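Local coordinates for protein mosquitocidal toxin (Bacillus sphaericus, PDB 2CB4) that probably transfers ADP-ribose from NAD+ to target proteins, as the catalytic domain of a bacterial toxin that kills mosquito larvae, at residues E155-P159 against I187-R193; Y198-I203 against N275-Q281; F50-L56 against S167-H172; S17-W23 against S36-Y40. The protein carries 1 engineered substitution. One frame throughout, in Å; residues are numbered along the deposited sequence.

Interaction 1 (E155-P159 against I187-R193); sequences EIFAP and IRPEFIR
I156 and I192 face each other as an antiparallel non-hydrogen-bonded pair with CA atoms 4.5 Å apart. Backbone bonds flank it: R193 N reaches E155 O (2.9 Å), and F157 N reaches F191 O (3.0 Å). The 3-10 segment 189-191 leads into strand 192-199, so the pairing with strand 150-156 ends here. Among the side chains, E155 and R193 form a salt bridge. The arginine grips side-on, NE giving 3.0 Å to E155 OE1 and NH2 giving 2.9 Å to E155 OE2, both from above the carboxylate plane. A bend at chi3 (77°) brings the guanidinium round to the extended glutamate. F157 places CE2 over one guanidinium face, 3.6 Å from R193 CZ, with the planes 63° apart; the ring packs there without stacking and leaves NE and NH2 to E155. At the other end P159 CD makes a CH-pi contact 3.7 Å from the F191 ring centroid, while E190 CG covers the opposite face. S194 and R77 also hold the E155 carboxylate, and T217 takes R193 NH1. I156 and I192 lie on one face of the sheet, where I156 meets strands 78-82 and 123-131 and I192 packs on helix 86-92.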
loop_
_atom_site.group_PDB
_atom_site.type_symbol
_atom_site.label_atom_id
_atom_site.label_comp_id
_atom_site.label_asym_id
_atom_site.label_seq_id
_atom_site.Cartn_x
_atom_site.Cartn_y
_atom_site.Cartn_z
ATOM N N GLU A 155 -9.723 40.377 -9.846
ATOM C CA GLU A 155 -10.251 41.102 -11.005
ATOM C C GLU A 155 -9.943 40.291 -12.259
ATOM O O GLU A 155 -8.792 39.969 -12.555
ATOM C CB GLU A 155 -9.620 42.493 -11.109
ATOM C CG GLU A 155 -10.070 43.293 -12.321
ATOM C CD GLU A 155 -9.181 44.487 -12.562
ATOM O OE1 GLU A 155 -7.939 44.346 -12.479
ATOM O OE2 GLU A 155 -9.717 45.590 -12.772
ATOM N N ILE A 156 -10.997 39.959 -12.986
ATOM C CA ILE A 156 -10.897 39.107 -14.166
ATOM C C ILE A 156 -11.509 39.723 -15.447
ATOM O O ILE A 156 -12.536 40.418 -15.395
ATOM C CB ILE A 156 -11.695 37.784 -13.838
ATOM C CG1 ILE A 156 -11.119 37.113 -12.579
ATOM C CG2 ILE A 156 -11.785 36.838 -15.044
ATOM C CD1 ILE A 156 -12.120 36.345 -11.774
ATOM N N PHE A 157 -10.887 39.412 -16.585
ATOM C CA PHE A 157 -11.358 39.793 -17.939
ATOM C C PHE A 157 -11.063 38.537 -18.727
ATOM O O PHE A 157 -9.925 38.226 -18.995
ATOM C CB PHE A 157 -10.588 40.976 -18.524
ATOM C CG PHE A 157 -10.845 42.283 -17.797
ATOM C CD1 PHE A 157 -11.985 43.040 -18.087
ATOM C CD2 PHE A 157 -9.965 42.738 -16.810
ATOM C CE1 PHE A 157 -12.211 44.245 -17.434
ATOM C CE2 PHE A 157 -10.192 43.933 -16.159
ATOM C CZ PHE A 157 -11.324 44.695 -16.478
ATOM N N ALA A 158 -12.104 37.783 -19.033
ATOM C CA ALA A 158 -11.953 36.506 -19.697
ATOM C C ALA A 158 -12.955 36.378 -20.844
ATOM O O ALA A 158 -14.023 37.003 -20.836
ATOM C CB ALA A 158 -12.234 35.360 -18.632
ATOM N N PRO A 159 -12.646 35.503 -21.779
ATOM C CA PRO A 159 -13.562 35.255 -22.873
ATOM C C PRO A 159 -14.641 34.308 -22.356
ATOM O O PRO A 159 -14.363 33.397 -21.559
ATOM C CB PRO A 159 -12.681 34.477 -23.893
ATOM C CG PRO A 159 -11.595 33.816 -23.044
ATOM C CD PRO A 159 -11.314 34.865 -22.007
ATOM N N ILE A 187 -11.083 29.274 -15.038
ATOM C CA ILE A 187 -10.418 30.405 -15.657
ATOM C C ILE A 187 -8.888 30.325 -15.496
ATOM O O ILE A 187 -8.381 30.228 -14.387
ATOM C CB ILE A 187 -10.915 31.689 -14.932
ATOM C CG1 ILE A 187 -12.450 31.705 -14.884
ATOM C CG2 ILE A 187 -10.303 32.977 -15.518
ATOM C CD1 ILE A 187 -13.039 32.708 -13.901
ATOM N N ARG A 188 -8.157 30.399 -16.606
ATOM C CA ARG A 188 -6.698 30.370 -16.568
ATOM C C ARG A 188 -6.136 31.675 -15.981
ATOM O O ARG A 188 -6.780 32.715 -16.060
ATOM C CB ARG A 188 -6.179 30.096 -17.964
ATOM C CG ARG A 188 -6.577 28.684 -18.422
ATOM C CD ARG A 188 -5.822 28.268 -19.684
ATOM N NE ARG A 188 -5.919 29.265 -20.757
ATOM C CZ ARG A 188 -6.908 29.332 -21.648
ATOM N NH1 ARG A 188 -7.914 28.479 -21.589
ATOM N NH2 ARG A 188 -6.903 30.260 -22.593
ATOM N N PRO A 189 -4.940 31.624 -15.380
ATOM C CA PRO A 189 -4.377 32.818 -14.720
ATOM C C PRO A 189 -4.126 34.043 -15.586
ATOM O O PRO A 189 -4.086 35.184 -15.083
ATOM C CB PRO A 189 -3.068 32.288 -14.093
ATOM C CG PRO A 189 -2.727 31.059 -14.877
ATOM C CD PRO A 189 -4.033 30.451 -15.269
ATOM N N GLU A 190 -3.921 33.837 -16.880
ATOM C CA GLU A 190 -3.662 34.982 -17.777
ATOM C C GLU A 190 -4.874 35.914 -17.937
ATOM O O GLU A 190 -4.751 37.004 -18.455
ATOM C CB GLU A 190 -3.072 34.535 -19.130
ATOM C CG GLU A 190 -4.011 33.687 -20.005
ATOM C CD GLU A 190 -3.835 32.211 -19.804
ATOM O OE1 GLU A 190 -3.346 31.811 -18.725
ATOM O OE2 GLU A 190 -4.207 31.444 -20.729
ATOM N N PHE A 191 -6.034 35.487 -17.451
ATOM C CA PHE A 191 -7.265 36.291 -17.488
ATOM C C PHE A 191 -7.535 37.015 -16.155
ATOM O O PHE A 191 -8.574 37.667 -15.990
ATOM C CB PHE A 191 -8.445 35.389 -17.846
ATOM C CG PHE A 191 -8.279 34.735 -19.187
ATOM C CD1 PHE A 191 -8.029 35.534 -20.324
ATOM C CD2 PHE A 191 -8.292 33.353 -19.323
ATOM C CE1 PHE A 191 -7.823 34.945 -21.568
ATOM C CE2 PHE A 191 -8.082 32.768 -20.559
ATOM C CZ PHE A 191 -7.826 33.568 -21.690
ATOM N N ILE A 192 -6.606 36.877 -15.208
ATOM C CA ILE A 192 -6.728 37.491 -13.890
ATOM C C ILE A 192 -5.728 38.620 -13.848
ATOM O O ILE A 192 -4.512 38.405 -13.873
ATOM C CB ILE A 192 -6.516 36.455 -12.735
ATOM C CG1 ILE A 192 -7.240 35.134 -13.071
ATOM C CG2 ILE A 192 -6.978 37.036 -11.401
ATOM C CD1 ILE A 192 -7.030 34.014 -12.043
ATOM N N ARG A 193 -6.255 39.838 -13.855
ATOM C CA ARG A 193 -5.411 41.012 -13.907
ATOM C C ARG A 193 -4.779 41.454 -12.603
ATOM O O ARG A 193 -3.642 41.909 -12.573
ATOM C CB ARG A 193 -6.172 42.203 -14.533
ATOM C CG ARG A 193 -5.208 43.401 -14.756
ATOM C CD ARG A 193 -5.759 44.404 -15.724
ATOM N NE ARG A 193 -6.782 45.216 -15.090
ATOM C CZ ARG A 193 -7.436 46.201 -15.686
ATOM N NH1 ARG A 193 -7.161 46.510 -16.932
ATOM N NH2 ARG A 193 -8.364 46.884 -15.030
#

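Interaction 2 (Y198-I203 against N275-Q281); sequences YHNGEI and NSLNVIQ
Backbone hydrogen bonding joins I203 to N275: I203 N points almost straight at N275 O, at 2.8 Å and 170°. A second bond, from L277 N to G201 O, is weak, 3.2 Å and bent to 125°, and S276 CA lies close to the same carbonyl. These links fix the 275-281 loop along the tip of the hairpin formed by strands 192-199 and 202-208. The tip is a type I' turn from H199 to E202, whose two central residues, N200 and G201, both have positive phi, a conformation that asparagine and glycine adopt readily.

One side-chain hydrogen bond crosses the contact, from the last modelled residue. Q281 bends at chi2 (-87°) so that its NE2 reaches N200 O at 2.8 Å; the acceptor lies near the amide plane, but the donor is tilted from the plane of the carbonyl. Within the loop, S276 OG accepts from N278 N, making an ST turn.

Packing is of two kinds. E202 OE2 rests against S276 CB at 3.4 Å. L277 CD2 makes a CH-pi contact over the middle of one face of Y198, 3.7 Å from the ring centroid, and L277 CB lies over the CE1-CZ side of the same face. Leucine suits this place, offering a compact methyl to a flat ring. All three hydrogen bonds across the contact are accepted by main-chain carbonyls, so this polar grip depends little on the identity of the accepting side chains; the Y198-L277 pair adds the apolar part.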
loop_
_atom_site.group_PDB
_atom_site.type_symbol
_atom_site.label_atom_id
_atom_site.label_comp_id
_atom_site.label_asym_id
_atom_site.label_seq_id
_atom_site.Cartn_x
_atom_site.Cartn_y
_atom_site.Cartn_z
ATOM N N TYR A 198 -7.345 41.848 1.375
ATOM C CA TYR A 198 -8.001 42.495 2.536
ATOM C C TYR A 198 -7.657 41.742 3.803
ATOM O O TYR A 198 -7.645 40.507 3.801
ATOM C CB TYR A 198 -9.532 42.393 2.420
ATOM C CG TYR A 198 -10.161 43.208 1.314
ATOM C CD1 TYR A 198 -10.542 44.523 1.537
ATOM C CD2 TYR A 198 -10.432 42.648 0.058
ATOM C CE1 TYR A 198 -11.141 45.295 0.525
ATOM C CE2 TYR A 198 -11.057 43.408 -0.956
ATOM C CZ TYR A 198 -11.415 44.725 -0.706
ATOM O OH TYR A 198 -12.032 45.501 -1.684
ATOM N N HIS A 199 -7.445 42.481 4.891
ATOM C CA HIS A 199 -7.217 41.903 6.235
ATOM C C HIS A 199 -8.260 42.614 7.077
ATOM O O HIS A 199 -8.277 43.851 7.133
ATOM C CB HIS A 199 -5.821 42.240 6.792
ATOM C CG HIS A 199 -4.700 41.555 6.069
ATOM N ND1 HIS A 199 -3.397 41.574 6.523
ATOM C CD2 HIS A 199 -4.682 40.855 4.909
ATOM C CE1 HIS A 199 -2.628 40.914 5.673
ATOM N NE2 HIS A 199 -3.383 40.457 4.693
ATOM N N ASN A 200 -9.174 41.853 7.668
ATOM C CA ASN A 200 -10.255 42.423 8.479
ATOM C C ASN A 200 -11.118 43.440 7.738
ATOM O O ASN A 200 -11.596 44.412 8.354
ATOM C CB ASN A 200 -9.744 43.080 9.766
ATOM C CG ASN A 200 -8.706 42.263 10.457
ATOM O OD1 ASN A 200 -7.822 42.805 11.121
ATOM N ND2 ASN A 200 -8.764 40.955 10.277
ATOM N N GLY A 201 -11.309 43.236 6.428
ATOM C CA GLY A 201 -12.160 44.120 5.640
ATOM C C GLY A 201 -11.482 45.362 5.158
ATOM O O GLY A 201 -12.133 46.217 4.562
ATOM N N GLU A 202 -10.172 45.456 5.398
ATOM C CA GLU A 202 -9.344 46.611 4.972
ATOM C C GLU A 202 -8.299 46.197 3.938
ATOM O O GLU A 202 -7.623 45.186 4.118
ATOM C CB GLU A 202 -8.614 47.206 6.192
ATOM C CG GLU A 202 -9.565 47.750 7.272
ATOM C CD GLU A 202 -10.517 48.829 6.738
ATOM O OE1 GLU A 202 -10.047 49.834 6.165
ATOM O OE2 GLU A 202 -11.745 48.675 6.906
ATOM N N ILE A 203 -8.142 46.995 2.883
ATOM C CA ILE A 203 -7.154 46.721 1.837
ATOM C C ILE A 203 -5.758 46.988 2.380
ATOM O O ILE A 203 -5.490 48.067 2.916
ATOM C CB ILE A 203 -7.375 47.576 0.558
ATOM C CG1 ILE A 203 -8.797 47.385 0.044
ATOM C CG2 ILE A 203 -6.486 47.078 -0.594
ATOM C CD1 ILE A 203 -9.157 48.381 -1.114
ATOM N N ASN A 275 -10.898 52.605 1.897
ATOM C CA ASN A 275 -9.967 51.506 2.185
ATOM C C ASN A 275 -10.632 50.197 2.657
ATOM O O ASN A 275 -9.977 49.172 2.880
ATOM C CB ASN A 275 -8.876 51.991 3.168
ATOM C CG ASN A 275 -7.895 52.976 2.499
ATOM O OD1 ASN A 275 -7.326 53.869 3.133
ATOM N ND2 ASN A 275 -7.766 52.862 1.187
ATOM N N SER A 276 -11.962 50.249 2.747
ATOM C CA SER A 276 -12.769 49.111 3.196
ATOM C C SER A 276 -13.502 48.434 2.038
ATOM O O SER A 276 -13.402 48.878 0.881
ATOM C CB SER A 276 -13.769 49.565 4.287
ATOM O OG SER A 276 -14.901 50.218 3.730
ATOM N N LEU A 277 -14.208 47.343 2.339
ATOM C CA LEU A 277 -14.979 46.639 1.315
ATOM C C LEU A 277 -16.482 47.018 1.452
ATOM O O LEU A 277 -17.384 46.315 0.933
ATOM C CB LEU A 277 -14.743 45.112 1.316
ATOM C CG LEU A 277 -14.595 44.321 2.614
ATOM C CD1 LEU A 277 -15.944 43.996 3.172
ATOM C CD2 LEU A 277 -13.827 43.051 2.268
ATOM N N ASN A 278 -16.717 48.142 2.149
ATOM C CA ASN A 278 -18.060 48.736 2.352
ATOM C C ASN A 278 -19.077 47.891 3.113
ATOM O O ASN A 278 -20.276 47.930 2.805
ATOM C CB ASN A 278 -18.680 49.167 1.007
ATOM C CG ASN A 278 -18.107 50.471 0.479
ATOM O OD1 ASN A 278 -18.422 50.869 -0.634
ATOM N ND2 ASN A 278 -17.287 51.148 1.278
ATOM N N VAL A 279 -18.598 47.108 4.082
ATOM C CA VAL A 279 -19.462 46.282 4.918
ATOM C C VAL A 279 -19.217 46.773 6.341
ATOM O O VAL A 279 -18.062 46.946 6.763
ATOM C CB VAL A 279 -19.178 44.755 4.777
ATOM C CG1 VAL A 279 -19.949 43.965 5.839
ATOM C CG2 VAL A 279 -19.547 44.260 3.382
ATOM N N ILE A 280 -20.311 47.067 7.047
ATOM C CA ILE A 280 -20.265 47.574 8.419
ATOM C C ILE A 280 -19.659 46.567 9.421
ATOM O O ILE A 280 -20.028 45.377 9.440
ATOM C CB ILE A 280 -21.701 48.003 8.893
ATOM C CG1 ILE A 280 -22.192 49.224 8.095
ATOM C CG2 ILE A 280 -21.726 48.296 10.400
ATOM C CD1 ILE A 280 -23.703 49.452 8.180
ATOM N N GLN A 281 -18.741 47.064 10.260
ATOM C CA GLN A 281 -18.086 46.250 11.296
ATOM C C GLN A 281 -18.964 46.159 12.558
ATOM O O GLN A 281 -19.577 45.110 12.832
ATOM C CB GLN A 281 -16.706 46.818 11.661
ATOM C CG GLN A 281 -15.708 46.831 10.514
ATOM C CD GLN A 281 -14.917 45.529 10.358
ATOM O OE1 GLN A 281 -15.105 44.548 11.094
ATOM N NE2 GLN A 281 -13.958 45.563 9.433
HETATM O O HOH W 1 -14.073 47.974 7.196
#

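Interaction 3 (F50-L56 against S167-H172); sequences FASPNGL and SFSRNH
A loop-to-loop contact joins A51 and its neighbours to S169, tying the segment after helix 36-44 to the one that follows helix 164-167. Serines do most of the work. S169 N gives a nearly straight bond to A51 O (2.9 Å, 170°), and S169 OG lies close to both F50 O and A51 O. S52 turns OG anti to its own nitrogen (chi1 -161°), which carries the hydroxyl to a hydrogen bond with S167 O. Serine suits these places because its short hydroxyl reaches a main-chain carbonyl while the two backbones stay close. The small methyl of A51 likewise suits the approach of H172 CB, 3.7 Å from A51 CB. One face of the imidazole lies over F50 O and A51 N, and F50 approaches obliquely with CD2 3.2 Å from H172 NE2. A51 O also sits at the edge of the F168 ring. Inward, L56 and F168 lie side by side: L56 packs on Y40 and I43 of helix 36-44 and on L111, and F168 on L112 and L115 of helix 111-117.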
loop_
_atom_site.group_PDB
_atom_site.type_symbol
_atom_site.label_atom_id
_atom_site.label_comp_id
_atom_site.label_asym_id
_atom_site.label_seq_id
_atom_site.Cartn_x
_atom_site.Cartn_y
_atom_site.Cartn_z
ATOM N N PHE A 50 -39.032 25.082 -19.028
ATOM C CA PHE A 50 -39.683 26.183 -18.328
ATOM C C PHE A 50 -38.709 27.028 -17.500
ATOM O O PHE A 50 -38.986 28.196 -17.214
ATOM C CB PHE A 50 -40.863 25.699 -17.482
ATOM C CG PHE A 50 -40.527 24.551 -16.577
ATOM C CD1 PHE A 50 -40.606 23.239 -17.042
ATOM C CD2 PHE A 50 -40.111 24.784 -15.264
ATOM C CE1 PHE A 50 -40.291 22.164 -16.197
ATOM C CE2 PHE A 50 -39.789 23.719 -14.418
ATOM C CZ PHE A 50 -39.878 22.411 -14.883
ATOM N N ALA A 51 -37.569 26.441 -17.122
ATOM C CA ALA A 51 -36.536 27.151 -16.340
ATOM C C ALA A 51 -35.715 28.043 -17.278
ATOM O O ALA A 51 -35.401 29.192 -16.956
ATOM C CB ALA A 51 -35.635 26.155 -15.645
ATOM N N SER A 52 -35.403 27.493 -18.450
ATOM C CA SER A 52 -34.644 28.188 -19.485
ATOM C C SER A 52 -35.369 28.092 -20.850
ATOM O O SER A 52 -34.989 27.306 -21.736
ATOM C CB SER A 52 -33.229 27.606 -19.593
ATOM O OG SER A 52 -32.373 28.523 -20.243
ATOM N N PRO A 53 -36.419 28.894 -20.997
ATOM C CA PRO A 53 -37.226 28.912 -22.227
ATOM C C PRO A 53 -36.359 29.045 -23.489
ATOM O O PRO A 53 -36.502 28.266 -24.453
ATOM C CB PRO A 53 -38.096 30.158 -22.047
ATOM C CG PRO A 53 -38.135 30.391 -20.550
ATOM C CD PRO A 53 -36.783 29.979 -20.068
ATOM N N ASN A 54 -35.442 30.015 -23.474
ATOM C CA ASN A 54 -34.562 30.257 -24.619
ATOM C C ASN A 54 -33.176 29.613 -24.570
ATOM O O ASN A 54 -32.341 29.875 -25.432
ATOM C CB ASN A 54 -34.440 31.757 -24.863
ATOM C CG ASN A 54 -35.798 32.430 -24.969
ATOM O OD1 ASN A 54 -36.236 33.137 -24.053
ATOM N ND2 ASN A 54 -36.496 32.181 -26.077
ATOM N N GLY A 55 -32.934 28.762 -23.580
ATOM C CA GLY A 55 -31.636 28.115 -23.452
ATOM C C GLY A 55 -30.636 29.041 -22.724
ATOM O O GLY A 55 -30.951 30.202 -22.363
ATOM N N LEU A 56 -29.432 28.516 -22.526
ATOM C CA LEU A 56 -28.383 29.256 -21.847
ATOM C C LEU A 56 -27.967 30.454 -22.658
ATOM O O LEU A 56 -27.811 30.387 -23.871
ATOM C CB LEU A 56 -27.170 28.363 -21.576
ATOM C CG LEU A 56 -27.414 27.164 -20.655
ATOM C CD1 LEU A 56 -26.157 26.340 -20.492
ATOM C CD2 LEU A 56 -27.991 27.560 -19.310
ATOM N N SER A 167 -30.060 33.560 -18.456
ATOM C CA SER A 167 -30.314 32.182 -18.883
ATOM C C SER A 167 -31.531 31.537 -18.268
ATOM O O SER A 167 -31.988 30.496 -18.736
ATOM C CB SER A 167 -29.108 31.304 -18.567
ATOM O OG SER A 167 -27.945 31.843 -19.132
ATOM N N PHE A 168 -32.025 32.117 -17.185
ATOM C CA PHE A 168 -33.157 31.544 -16.482
ATOM C C PHE A 168 -34.282 32.529 -16.234
ATOM O O PHE A 168 -34.047 33.733 -15.973
ATOM C CB PHE A 168 -32.703 30.984 -15.123
ATOM C CG PHE A 168 -31.665 29.918 -15.232
ATOM C CD1 PHE A 168 -32.013 28.637 -15.624
ATOM C CD2 PHE A 168 -30.332 30.206 -14.983
ATOM C CE1 PHE A 168 -31.045 27.646 -15.760
ATOM C CE2 PHE A 168 -29.356 29.227 -15.121
ATOM C CZ PHE A 168 -29.708 27.945 -15.505
ATOM N N SER A 169 -35.514 31.984 -16.266
ATOM C CA SER A 169 -36.761 32.713 -15.995
ATOM C C SER A 169 -36.715 33.053 -14.510
ATOM O O SER A 169 -36.443 32.200 -13.691
ATOM C CB SER A 169 -38.005 31.835 -16.272
ATOM O OG SER A 169 -37.751 30.769 -17.194
ATOM N N ARG A 170 -36.952 34.315 -14.178
ATOM C CA ARG A 170 -36.869 34.807 -12.792
ATOM C C ARG A 170 -37.231 33.895 -11.635
ATOM O O ARG A 170 -36.572 33.945 -10.567
ATOM C CB ARG A 170 -37.571 36.163 -12.633
ATOM C CG ARG A 170 -36.823 37.327 -13.301
ATOM C CD ARG A 170 -37.377 38.675 -12.895
ATOM N NE ARG A 170 -37.147 39.006 -11.491
ATOM C CZ ARG A 170 -35.953 39.285 -10.960
ATOM N NH1 ARG A 170 -34.851 39.237 -11.698
ATOM N NH2 ARG A 170 -35.871 39.567 -9.662
ATOM N N ASN A 171 -38.281 33.101 -11.844
ATOM C CA ASN A 171 -38.820 32.177 -10.862
ATOM C C ASN A 171 -38.211 30.792 -10.907
ATOM O O ASN A 171 -38.581 29.903 -10.137
ATOM C CB ASN A 171 -40.334 32.124 -10.992
ATOM C CG ASN A 171 -41.000 33.345 -10.392
ATOM O OD1 ASN A 171 -40.365 34.097 -9.651
ATOM N ND2 ASN A 171 -42.242 33.589 -10.778
ATOM N N HIS A 172 -37.210 30.636 -11.775
ATOM C CA HIS A 172 -36.495 29.384 -11.945
ATOM C C HIS A 172 -34.997 29.632 -11.799
ATOM O O HIS A 172 -34.152 28.730 -11.932
ATOM C CB HIS A 172 -36.866 28.737 -13.269
ATOM C CG HIS A 172 -38.283 28.285 -13.322
ATOM N ND1 HIS A 172 -39.332 29.137 -13.597
ATOM C CD2 HIS A 172 -38.834 27.083 -13.044
ATOM C CE1 HIS A 172 -40.466 28.470 -13.524
ATOM N NE2 HIS A 172 -40.192 27.218 -13.189
#

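Interaction 4 (S17-W23 against S36-Y40); sequences SPKDNTW and SSLLY
P18 CD and S17 CA lie over one face of the Y40 ring, the proline carbon making a CH-pi contact 3.9 Å from the ring centroid, while W23 CH2 comes to the ring's edge. P18 serves both aromatics, for its CG lies above one face of the W23 indole. At the edge of that indole, NE1 donates to S36 OG in a straight bond of 2.9 Å and 169°, the hydroxyl lying almost in the ring plane. W23 holds CG between its backbone N and carbonyl carbon (chi1 65°), the crowded position, which turns the indole toward the helix. The helix is 36-44, and S36 stands in its first turn, its carbonyl accepting from Y40 N. Leading up to W23, D20 OD1 accepts from T22 N, an Asx turn just ahead of the tryptophan. N21 CB packs 3.6 Å from S36 CB, and N21 ND2 reaches M33 O. On its far rim W23 CH2 meets L39 CD2 at 3.7 Å; both residues also rest on P184 of strand 180-184.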
loop_
_atom_site.group_PDB
_atom_site.type_symbol
_atom_site.label_atom_id
_atom_site.label_comp_id
_atom_site.label_asym_id
_atom_site.label_seq_id
_atom_site.Cartn_x
_atom_site.Cartn_y
_atom_site.Cartn_z
ATOM N N SER A 17 -27.655 25.349 -29.244
ATOM C CA SER A 17 -26.188 25.273 -29.284
ATOM C C SER A 17 -25.413 26.550 -29.673
ATOM O O SER A 17 -25.878 27.345 -30.493
ATOM C CB SER A 17 -25.758 24.070 -30.131
ATOM O OG SER A 17 -24.401 23.716 -29.920
ATOM N N PRO A 18 -24.236 26.749 -29.063
ATOM C CA PRO A 18 -23.404 27.910 -29.367
ATOM C C PRO A 18 -22.680 27.626 -30.685
ATOM O O PRO A 18 -22.333 26.476 -30.978
ATOM C CB PRO A 18 -22.402 27.957 -28.192
ATOM C CG PRO A 18 -22.980 27.107 -27.149
ATOM C CD PRO A 18 -23.753 26.049 -27.853
ATOM N N LYS A 19 -22.457 28.673 -31.474
ATOM C CA LYS A 19 -21.795 28.511 -32.764
ATOM C C LYS A 19 -20.340 28.101 -32.629
ATOM O O LYS A 19 -19.852 27.248 -33.377
ATOM C CB LYS A 19 -21.944 29.772 -33.605
ATOM C CG LYS A 19 -23.416 30.179 -33.850
ATOM C CD LYS A 19 -24.195 29.062 -34.554
ATOM C CE LYS A 19 -25.507 29.562 -35.156
ATOM N NZ LYS A 19 -25.971 28.698 -36.286
ATOM N N ASP A 20 -19.653 28.711 -31.662
ATOM C CA ASP A 20 -18.245 28.407 -31.385
ATOM C C ASP A 20 -18.073 28.139 -29.877
ATOM O O ASP A 20 -19.029 28.251 -29.092
ATOM C CB ASP A 20 -17.340 29.556 -31.839
ATOM C CG ASP A 20 -17.776 30.883 -31.276
ATOM O OD1 ASP A 20 -18.325 30.899 -30.149
ATOM O OD2 ASP A 20 -17.586 31.913 -31.960
ATOM N N ASN A 21 -16.846 27.804 -29.487
ATOM C CA ASN A 21 -16.532 27.494 -28.105
ATOM C C ASN A 21 -16.092 28.690 -27.254
ATOM O O ASN A 21 -15.500 28.511 -26.212
ATOM C CB ASN A 21 -15.505 26.372 -28.042
ATOM C CG ASN A 21 -14.138 26.816 -28.494
ATOM O OD1 ASN A 21 -13.963 27.948 -28.986
ATOM N ND2 ASN A 21 -13.152 25.940 -28.322
ATOM N N THR A 22 -16.401 29.901 -27.692
ATOM C CA THR A 22 -16.030 31.104 -26.949
ATOM C C THR A 22 -16.441 31.054 -25.490
ATOM O O THR A 22 -15.707 31.522 -24.614
ATOM C CB THR A 22 -16.628 32.377 -27.588
ATOM O OG1 THR A 22 -16.149 32.487 -28.927
ATOM C CG2 THR A 22 -16.214 33.617 -26.847
ATOM N N TRP A 23 -17.621 30.505 -25.235
ATOM C CA TRP A 23 -18.170 30.442 -23.883
ATOM C C TRP A 23 -17.284 29.713 -22.861
ATOM O O TRP A 23 -17.322 30.031 -21.650
ATOM C CB TRP A 23 -19.604 29.894 -23.893
ATOM C CG TRP A 23 -19.714 28.452 -24.345
ATOM C CD1 TRP A 23 -19.339 27.947 -25.546
ATOM C CD2 TRP A 23 -20.253 27.345 -23.590
ATOM N NE1 TRP A 23 -19.581 26.589 -25.583
ATOM C CE2 TRP A 23 -20.148 26.202 -24.400
ATOM C CE3 TRP A 23 -20.803 27.218 -22.303
ATOM C CZ2 TRP A 23 -20.555 24.932 -23.966
ATOM C CZ3 TRP A 23 -21.237 25.960 -21.883
ATOM C CH2 TRP A 23 -21.116 24.839 -22.718
ATOM N N SER A 36 -17.162 21.377 -26.891
ATOM C CA SER A 36 -18.156 22.409 -26.703
ATOM C C SER A 36 -19.612 21.973 -26.872
ATOM O O SER A 36 -20.450 22.193 -25.995
ATOM C CB SER A 36 -17.851 23.614 -27.604
ATOM O OG SER A 36 -18.934 24.543 -27.592
ATOM N N SER A 37 -19.924 21.380 -28.019
ATOM C CA SER A 37 -21.294 20.949 -28.314
ATOM C C SER A 37 -21.734 19.838 -27.392
ATOM O O SER A 37 -22.851 19.853 -26.874
ATOM C CB SER A 37 -21.414 20.518 -29.776
ATOM O OG SER A 37 -21.608 21.668 -30.584
ATOM N N LEU A 38 -20.852 18.870 -27.173
ATOM C CA LEU A 38 -21.189 17.796 -26.281
ATOM C C LEU A 38 -21.475 18.339 -24.862
ATOM O O LEU A 38 -22.463 17.948 -24.222
ATOM C CB LEU A 38 -20.080 16.762 -26.265
ATOM C CG LEU A 38 -20.280 15.769 -25.126
ATOM C CD1 LEU A 38 -21.708 15.179 -25.176
ATOM C CD2 LEU A 38 -19.211 14.685 -25.155
ATOM N N LEU A 39 -20.634 19.277 -24.399
ATOM C CA LEU A 39 -20.797 19.882 -23.074
ATOM C C LEU A 39 -22.096 20.659 -22.990
ATOM O O LEU A 39 -22.822 20.553 -22.015
ATOM C CB LEU A 39 -19.594 20.784 -22.709
ATOM C CG LEU A 39 -19.678 21.509 -21.353
ATOM C CD1 LEU A 39 -19.644 20.510 -20.203
ATOM C CD2 LEU A 39 -18.622 22.582 -21.187
ATOM N N TYR A 40 -22.392 21.432 -24.019
ATOM C CA TYR A 40 -23.627 22.205 -24.028
ATOM C C TYR A 40 -24.860 21.286 -23.944
ATOM O O TYR A 40 -25.844 21.589 -23.262
ATOM C CB TYR A 40 -23.700 23.123 -25.245
ATOM C CG TYR A 40 -24.970 23.918 -25.244
ATOM C CD1 TYR A 40 -25.048 25.149 -24.595
ATOM C CD2 TYR A 40 -26.123 23.416 -25.849
ATOM C CE1 TYR A 40 -26.233 25.871 -24.556
ATOM C CE2 TYR A 40 -27.321 24.139 -25.825
ATOM C CZ TYR A 40 -27.370 25.362 -25.168
ATOM O OH TYR A 40 -28.551 26.080 -25.120
#

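Interaction 1 is the buried contact of the four, and it alone relies on a salt bridge. Interaction 2 uses the same strand, 192-199, but at its outer end, about 24 Å away between centres; there a partly buried loop is joined to the hairpin by hydrogen bonds accepted by main-chain carbonyls of both segments, and one aromatic face supplies the apolar part. Interactions 3 and 4 are also partly buried, and both rest on the helix 36-44 region: L56 and G55 of interaction 3 touch Y40 OH of interaction 4. Serine hydroxyls dominate interaction 3, whereas CH-pi contacts and an indole N-H bond mark interaction 4. T22 of the latter packs on P159 of interaction 1, so the N-terminal segment comes up against the loop that follows strand 150-156.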